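Hepatocyte growth factor-regulated tyrosine kinase substrate (Drosophila melanogaster, PDB 1DVP) binds ubiquitin, is essential for endosomal membrane invagination into multivesicular bodies, and damps tyrosine kinase receptor signalling by promoting degradation of active receptors, possibly by sorting them there. Local coordinates at residues A[27-32]-A[63-68]. Sequence-based numbering, arbitrary orientation.
Sequences LLICDE and LLVLES
Ile29 and Val65 bring methyl groups together across the gap between helix 23-34 and helix 56-72, and the path of the Ile29 side chain accounts for the closeness. Ile29 CB leaves the backbone toward the second helix but is still 5.0 Å from Val65 CG1. One branch, Ile29 CG2, comes within 4.4 Å of Val65 CG1. On the other branch, Ile29 CG1 lies anti to the carbonyl carbon (chi1 -75°) and is 5.2 Å from Val65 CG1, farther than CB itself. The extended chi2 of 172° then carries Ile29 CD1 back across, and this tip rests 4.2 Å from Val65 CG1. The two branches of Ile29 therefore both approach a single methyl, and the side chains cross at about a right angle. The separations indicate ordinary van der Waals packing, with 135 Å² buried in all between the two segments. Both helices belong to the VHS domain, an eight-helix right-handed superhelix in which helix 40-51 intervenes between them in sequence; the pairing is structural packing away from the two zinc sites. Phe6 and Asn9 of helix 5-14 also touch Ile29, extending the packing to the start of the superhelix. Farther along, Cys30 and Ser68 supply the second contact, where the backbones draw closer: their CA atoms are 7.3 Å apart, against 8.3 Å for Ile29 and Val65. Cys30 SG lies 3.8 Å from Ser68 O and at a similar distance from the carbonyl carbon, which places sulfur abreast of the C=O bond rather than beyond its oxygen. The Ser68 methylene also takes part, its CB 4.1 Å from Cys30 SG. Cys73 borders the sulfur-bearing side chain as well, and Phe173 of the second subunit packs on Cys30.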
loop_
_atom_site.group_PDB
_atom_site.type_symbol
_atom_site.label_atom_id
_atom_site.label_comp_id
_atom_site.label_asym_id
_atom_site.label_seq_id
_atom_site.Cartn_x
_atom_site.Cartn_y
_atom_site.Cartn_z
ATOM N N LEU A 27 21.682 -4.346 4.213
ATOM C CA LEU A 27 20.523 -4.481 5.062
ATOM C C LEU A 27 20.761 -5.676 6.028
ATOM O O LEU A 27 20.347 -5.638 7.195
ATOM C CB LEU A 27 19.250 -4.647 4.189
ATOM C CG LEU A 27 18.954 -3.357 3.360
ATOM C CD1 LEU A 27 17.691 -3.517 2.533
ATOM C CD2 LEU A 27 18.855 -2.126 4.317
ATOM N N LEU A 28 21.421 -6.731 5.536
ATOM C CA LEU A 28 21.769 -7.891 6.392
ATOM C C LEU A 28 22.736 -7.421 7.522
ATOM O O LEU A 28 22.596 -7.834 8.686
ATOM C CB LEU A 28 22.441 -8.994 5.549
ATOM C CG LEU A 28 21.556 -9.998 4.805
ATOM C CD1 LEU A 28 22.421 -10.949 3.949
ATOM C CD2 LEU A 28 20.744 -10.873 5.880
ATOM N N ILE A 29 23.711 -6.580 7.183
ATOM C CA ILE A 29 24.649 -6.048 8.169
ATOM C C ILE A 29 23.867 -5.279 9.249
ATOM O O ILE A 29 24.043 -5.536 10.426
ATOM C CB ILE A 29 25.757 -5.151 7.498
ATOM C CG1 ILE A 29 26.763 -6.054 6.780
ATOM C CG2 ILE A 29 26.515 -4.279 8.579
ATOM C CD1 ILE A 29 27.758 -5.340 5.954
ATOM N N CYS A 30 22.956 -4.387 8.843
ATOM C CA CYS A 30 22.163 -3.637 9.824
ATOM C C CYS A 30 21.392 -4.564 10.759
ATOM O O CYS A 30 21.401 -4.360 11.958
ATOM C CB CYS A 30 21.209 -2.689 9.104
ATOM S SG CYS A 30 22.122 -1.441 8.195
ATOM N N ASP A 31 20.713 -5.572 10.220
ATOM C CA ASP A 31 19.995 -6.540 11.063
ATOM C C ASP A 31 20.949 -7.288 12.027
ATOM O O ASP A 31 20.639 -7.466 13.219
ATOM C CB ASP A 31 19.254 -7.561 10.182
ATOM C CG ASP A 31 17.956 -6.984 9.581
ATOM O OD1 ASP A 31 17.415 -6.013 10.167
ATOM O OD2 ASP A 31 17.495 -7.516 8.556
ATOM N N GLU A 32 22.107 -7.744 11.511
ATOM C CA GLU A 32 23.060 -8.474 12.370
ATOM C C GLU A 32 23.471 -7.619 13.568
ATOM O O GLU A 32 23.616 -8.146 14.658
ATOM C CB GLU A 32 24.312 -8.943 11.591
ATOM C CG GLU A 32 23.954 -9.855 10.413
ATOM C CD GLU A 32 25.113 -10.292 9.492
ATOM O OE1 GLU A 32 25.741 -9.455 8.786
ATOM O OE2 GLU A 32 25.358 -11.517 9.453
ATOM N N LEU A 63 32.137 3.344 3.201
ATOM C CA LEU A 63 31.568 4.570 3.758
ATOM C C LEU A 63 30.038 4.498 3.680
ATOM O O LEU A 63 29.338 5.009 4.555
ATOM C CB LEU A 63 32.078 5.817 3.007
ATOM C CG LEU A 63 33.564 6.098 3.264
ATOM C CD1 LEU A 63 34.032 7.317 2.499
ATOM C CD2 LEU A 63 33.774 6.311 4.774
ATOM N N LEU A 64 29.532 3.887 2.607
ATOM C CA LEU A 64 28.100 3.698 2.427
ATOM C C LEU A 64 27.616 2.725 3.531
ATOM O O LEU A 64 26.562 2.935 4.137
ATOM C CB LEU A 64 27.831 3.105 1.037
ATOM C CG LEU A 64 26.357 2.835 0.733
ATOM C CD1 LEU A 64 25.513 4.117 0.905
ATOM C CD2 LEU A 64 26.221 2.288 -0.668
ATOM N N VAL A 65 28.384 1.667 3.800
ATOM C CA VAL A 65 27.997 0.728 4.845
ATOM C C VAL A 65 27.897 1.508 6.162
ATOM O O VAL A 65 26.953 1.351 6.935
ATOM C CB VAL A 65 29.034 -0.449 4.969
ATOM C CG1 VAL A 65 28.754 -1.315 6.226
ATOM C CG2 VAL A 65 28.967 -1.302 3.709
ATOM N N LEU A 66 28.883 2.359 6.403
ATOM C CA LEU A 66 28.916 3.174 7.612
ATOM C C LEU A 66 27.704 4.106 7.721
ATOM O O LEU A 66 27.099 4.220 8.768
ATOM C CB LEU A 66 30.209 4.001 7.620
ATOM C CG LEU A 66 30.888 4.276 8.980
ATOM C CD1 LEU A 66 31.772 5.527 8.789
ATOM C CD2 LEU A 66 29.883 4.462 10.140
ATOM N N GLU A 67 27.349 4.773 6.637
ATOM C CA GLU A 67 26.199 5.664 6.635
ATOM C C GLU A 67 24.932 4.896 7.052
ATOM O O GLU A 67 24.098 5.394 7.815
ATOM C CB GLU A 67 26.027 6.249 5.244
ATOM C CG GLU A 67 24.776 7.131 5.024
ATOM C CD GLU A 67 24.698 7.585 3.560
ATOM O OE1 GLU A 67 25.668 7.273 2.811
ATOM O OE2 GLU A 67 23.702 8.226 3.150
ATOM N N SER A 68 24.819 3.672 6.538
ATOM C CA SER A 68 23.675 2.813 6.802
ATOM C C SER A 68 23.532 2.326 8.221
ATOM O O SER A 68 22.415 2.292 8.727
ATOM C CB SER A 68 23.687 1.596 5.863
ATOM O OG SER A 68 23.610 2.028 4.537
#